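Local coordinates for protein iota-carrageenase (Alteromonas sp., PDB 1H80) that hydrolyses 1,4-beta linkages in iota-carrageenans, sulfated galactans of red algal cell walls, with inversion of anomeric configuration, at residues F348-F354 against Y419-F424. Residue numbers count along the deposited sequence, not the author numbering.
Sequences FGTVKVF and YDVKTF. With CA (calcium ion), chain E.
Two neighbouring parallel strands of the right-handed beta-helix, 351-354 and 421-424, pair here at 4.7 Å and 21° between axes. Strand 261-269 flanks 351-359 across the sheet. Lys-352, Val-353 and Phe-354 lie level with Lys-422, Thr-423 and Phe-424, so the two phenylalanines meet across the strands. Lys-422 N to Val-351 O (3.0 Å), Val-353 N to Lys-422 O (2.8 Å) and Phe-424 N to Val-353 O (2.9 Å) are hydrogen bonds. Phe-354 and Phe-424 share chi1 m and chi2 near 80°. Their rings form an offset stack, centroids 4.7 Å apart, planes at 12°. On the other face the valines are all t; Val-421 CG1 meets Val-351 CG1 at 3.7 Å and Val-353 CG2 at 3.8 Å. Near the N-terminal ends of the two segments, water 2 links Gly-349 O, Val-351 N and Asp-420 O. Tyr-419 (p) sets CE2 3.6 Å from CD1 of Phe-348 (m). Tyr-419 OH is hydrogen-bonded to Asp-278 O. Thr-411 and Asp-418 help bind calcium, with Tyr-419 O at 2.4 Å and Asp-420 OD1 at 2.5 Å from the ion.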
ATOM      1  N   PHE A 348      -3.896   2.849  16.646  1.00 18.76           N
ATOM      2  CA  PHE A 348      -4.515   1.622  16.183  1.00 19.21           C
ATOM      3  C   PHE A 348      -5.019   0.932  17.438  1.00 19.89           C
ATOM      4  O   PHE A 348      -4.533   1.202  18.538  1.00 21.27           O
ATOM      5  CB  PHE A 348      -3.519   0.718  15.456  1.00 18.46           C
ATOM      6  CG  PHE A 348      -3.275   1.113  14.031  1.00 16.96           C
ATOM      7  CD1 PHE A 348      -2.294   2.042  13.705  1.00 16.72           C
ATOM      8  CD2 PHE A 348      -4.051   0.567  13.008  1.00 16.00           C
ATOM      9  CE1 PHE A 348      -2.083   2.426  12.380  1.00 16.11           C
ATOM     10  CE2 PHE A 348      -3.852   0.942  11.682  1.00 16.03           C
ATOM     11  CZ  PHE A 348      -2.865   1.875  11.365  1.00 16.33           C
ATOM     12  N   GLY A 349      -6.003   0.059  17.276  1.00 20.20           N
ATOM     13  CA  GLY A 349      -6.546  -0.650  18.418  1.00 20.18           C
ATOM     14  C   GLY A 349      -5.665  -1.826  18.767  1.00 20.33           C
ATOM     15  O   GLY A 349      -4.464  -1.671  18.996  1.00 21.10           O
ATOM     16  N   THR A 350      -6.260  -3.010  18.810  1.00 19.94           N
ATOM     17  CA  THR A 350      -5.511  -4.213  19.119  1.00 20.44           C
ATOM     18  C   THR A 350      -4.821  -4.662  17.841  1.00 19.80           C
ATOM     19  O   THR A 350      -5.480  -5.026  16.870  1.00 19.35           O
ATOM     20  CB  THR A 350      -6.443  -5.323  19.622  1.00 21.21           C
ATOM     21  OG1 THR A 350      -7.091  -4.881  20.822  1.00 23.64           O
ATOM     22  CG2 THR A 350      -5.660  -6.601  19.909  1.00 22.26           C
ATOM     23  N   VAL A 351      -3.492  -4.608  17.845  1.00 18.58           N
ATOM     24  CA  VAL A 351      -2.709  -5.011  16.686  1.00 18.24           C
ATOM     25  C   VAL A 351      -1.756  -6.132  17.057  1.00 17.96           C
ATOM     26  O   VAL A 351      -0.957  -6.001  17.985  1.00 17.82           O
ATOM     27  CB  VAL A 351      -1.874  -3.839  16.127  1.00 17.89           C
ATOM     28  CG1 VAL A 351      -1.000  -4.327  14.977  1.00 18.40           C
ATOM     29  CG2 VAL A 351      -2.793  -2.720  15.662  1.00 19.00           C
ATOM     30  N   LYS A 352      -1.850  -7.238  16.329  1.00 16.74           N
ATOM     31  CA  LYS A 352      -0.983  -8.379  16.560  1.00 17.30           C
ATOM     32  C   LYS A 352      -0.447  -8.860  15.226  1.00 17.30           C
ATOM     33  O   LYS A 352      -1.196  -8.991  14.257  1.00 16.00           O
ATOM     34  CB  LYS A 352      -1.743  -9.508  17.253  1.00 18.30           C
ATOM     35  CG  LYS A 352      -2.218  -9.147  18.644  1.00 20.54           C
ATOM     36  CD  LYS A 352      -2.879 -10.327  19.326  1.00 22.90           C
ATOM     37  CE  LYS A 352      -3.449  -9.920  20.675  1.00 25.32           C
ATOM     38  NZ  LYS A 352      -4.123 -11.059  21.359  1.00 28.25           N
ATOM     39  N   VAL A 353       0.857  -9.095  15.187  1.00 16.33           N
ATOM     40  CA  VAL A 353       1.533  -9.573  13.988  1.00 16.58           C
ATOM     41  C   VAL A 353       2.242 -10.868  14.365  1.00 16.55           C
ATOM     42  O   VAL A 353       3.161 -10.860  15.187  1.00 16.55           O
ATOM     43  CB  VAL A 353       2.572  -8.546  13.496  1.00 16.57           C
ATOM     44  CG1 VAL A 353       3.225  -9.037  12.213  1.00 16.81           C
ATOM     45  CG2 VAL A 353       1.901  -7.195  13.283  1.00 15.93           C
ATOM     46  N   PHE A 354       1.812 -11.976  13.768  1.00 16.83           N
ATOM     47  CA  PHE A 354       2.398 -13.282  14.058  1.00 17.66           C
ATOM     48  C   PHE A 354       3.310 -13.781  12.946  1.00 18.53           C
ATOM     49  O   PHE A 354       3.023 -13.586  11.766  1.00 19.65           O
ATOM     50  CB  PHE A 354       1.302 -14.334  14.270  1.00 17.01           C
ATOM     51  CG  PHE A 354       0.312 -13.988  15.344  1.00 17.93           C
ATOM     52  CD1 PHE A 354      -0.730 -13.105  15.091  1.00 17.53           C
ATOM     53  CD2 PHE A 354       0.408 -14.567  16.606  1.00 17.55           C
ATOM     54  CE1 PHE A 354      -1.667 -12.802  16.078  1.00 18.50           C
ATOM     55  CE2 PHE A 354      -0.521 -14.273  17.599  1.00 18.87           C
ATOM     56  CZ  PHE A 354      -1.563 -13.388  17.335  1.00 17.71           C
ATOM     57  N   TYR A 419       0.193   3.508  20.860  1.00 24.10           N
ATOM     58  CA  TYR A 419      -0.525   2.296  20.520  1.00 22.07           C
ATOM     59  C   TYR A 419       0.539   1.222  20.409  1.00 22.19           C
ATOM     60  O   TYR A 419       1.724   1.531  20.253  1.00 21.14           O
ATOM     61  CB  TYR A 419      -1.310   2.449  19.208  1.00 20.02           C
ATOM     62  CG  TYR A 419      -0.476   2.582  17.954  1.00 17.34           C
ATOM     63  CD1 TYR A 419       0.065   3.810  17.571  1.00 16.46           C
ATOM     64  CD2 TYR A 419      -0.236   1.474  17.143  1.00 17.27           C
ATOM     65  CE1 TYR A 419       0.828   3.928  16.403  1.00 16.56           C
ATOM     66  CE2 TYR A 419       0.518   1.578  15.984  1.00 16.15           C
ATOM     67  CZ  TYR A 419       1.047   2.803  15.618  1.00 16.16           C
ATOM     68  OH  TYR A 419       1.806   2.900  14.474  1.00 16.50           O
ATOM     69  N   ASP A 420       0.133  -0.035  20.511  1.00 22.31           N
ATOM     70  CA  ASP A 420       1.098  -1.114  20.444  1.00 23.47           C
ATOM     71  C   ASP A 420       0.863  -2.110  19.329  1.00 22.85           C
ATOM     72  O   ASP A 420      -0.256  -2.561  19.096  1.00 23.70           O
ATOM     73  CB  ASP A 420       1.145  -1.874  21.769  1.00 25.23           C
ATOM     74  CG  ASP A 420       1.490  -0.984  22.944  1.00 26.70           C
ATOM     75  OD1 ASP A 420       2.428  -0.166  22.824  1.00 28.21           O
ATOM     76  OD2 ASP A 420       0.825  -1.116  23.991  1.00 28.95           O
ATOM     77  N   VAL A 421       1.939  -2.435  18.634  1.00 21.91           N
ATOM     78  CA  VAL A 421       1.891  -3.419  17.570  1.00 21.33           C
ATOM     79  C   VAL A 421       2.662  -4.584  18.172  1.00 21.15           C
ATOM     80  O   VAL A 421       3.892  -4.581  18.197  1.00 21.62           O
ATOM     81  CB  VAL A 421       2.598  -2.912  16.298  1.00 20.73           C
ATOM     82  CG1 VAL A 421       2.680  -4.028  15.267  1.00 21.40           C
ATOM     83  CG2 VAL A 421       1.832  -1.724  15.726  1.00 21.16           C
ATOM     84  N   LYS A 422       1.931  -5.560  18.694  1.00 20.80           N
ATOM     85  CA  LYS A 422       2.552  -6.718  19.315  1.00 21.05           C
ATOM     86  C   LYS A 422       3.018  -7.703  18.256  1.00 20.94           C
ATOM     87  O   LYS A 422       2.250  -8.092  17.379  1.00 20.80           O
ATOM     88  CB  LYS A 422       1.568  -7.402  20.270  1.00 23.40           C
ATOM     89  CG  LYS A 422       1.140  -6.537  21.456  1.00 25.82           C
ATOM     90  CD  LYS A 422       0.388  -7.364  22.493  1.00 29.06           C
ATOM     91  CE  LYS A 422       0.135  -6.583  23.780  1.00 30.77           C
ATOM     92  NZ  LYS A 422      -1.217  -5.955  23.836  1.00 32.68           N
ATOM     93  N   THR A 423       4.284  -8.094  18.333  1.00 20.26           N
ATOM     94  CA  THR A 423       4.837  -9.043  17.377  1.00 20.67           C
ATOM     95  C   THR A 423       5.140 -10.364  18.068  1.00 20.91           C
ATOM     96  O   THR A 423       5.552 -10.391  19.231  1.00 21.84           O
ATOM     97  CB  THR A 423       6.125  -8.500  16.741  1.00 20.13           C
ATOM     98  OG1 THR A 423       7.106  -8.278  17.762  1.00 21.17           O
ATOM     99  CG2 THR A 423       5.846  -7.194  16.017  1.00 20.42           C
ATOM    100  N   PHE A 424       4.921 -11.459  17.350  1.00 20.40           N
ATOM    101  CA  PHE A 424       5.167 -12.791  17.885  1.00 20.47           C
ATOM    102  C   PHE A 424       6.008 -13.604  16.915  1.00 20.55           C
ATOM    103  O   PHE A 424       5.857 -13.483  15.697  1.00 20.21           O
ATOM    104  CB  PHE A 424       3.845 -13.525  18.139  1.00 21.83           C
ATOM    105  CG  PHE A 424       2.906 -12.791  19.055  1.00 23.37           C
ATOM    106  CD1 PHE A 424       2.136 -11.733  18.584  1.00 24.00           C
ATOM    107  CD2 PHE A 424       2.789 -13.162  20.392  1.00 24.52           C
ATOM    108  CE1 PHE A 424       1.263 -11.053  19.429  1.00 24.85           C
ATOM    109  CE2 PHE A 424       1.918 -12.487  21.245  1.00 24.92           C
ATOM    110  CZ  PHE A 424       1.154 -11.432  20.763  1.00 24.88           C
TER
HETATM  111 CA    CA E1494       3.779   1.447  21.544  1.00 27.43          CA
HETATM  112  O   HOH W   1      -2.807  -0.223  20.725  1.00 27.00           O
HETATM  113  O   HOH W   2      -2.321  -3.678  20.263  1.00 27.42           O
HETATM  114  O   HOH W   3       4.411  -0.739  20.449  1.00 33.16           O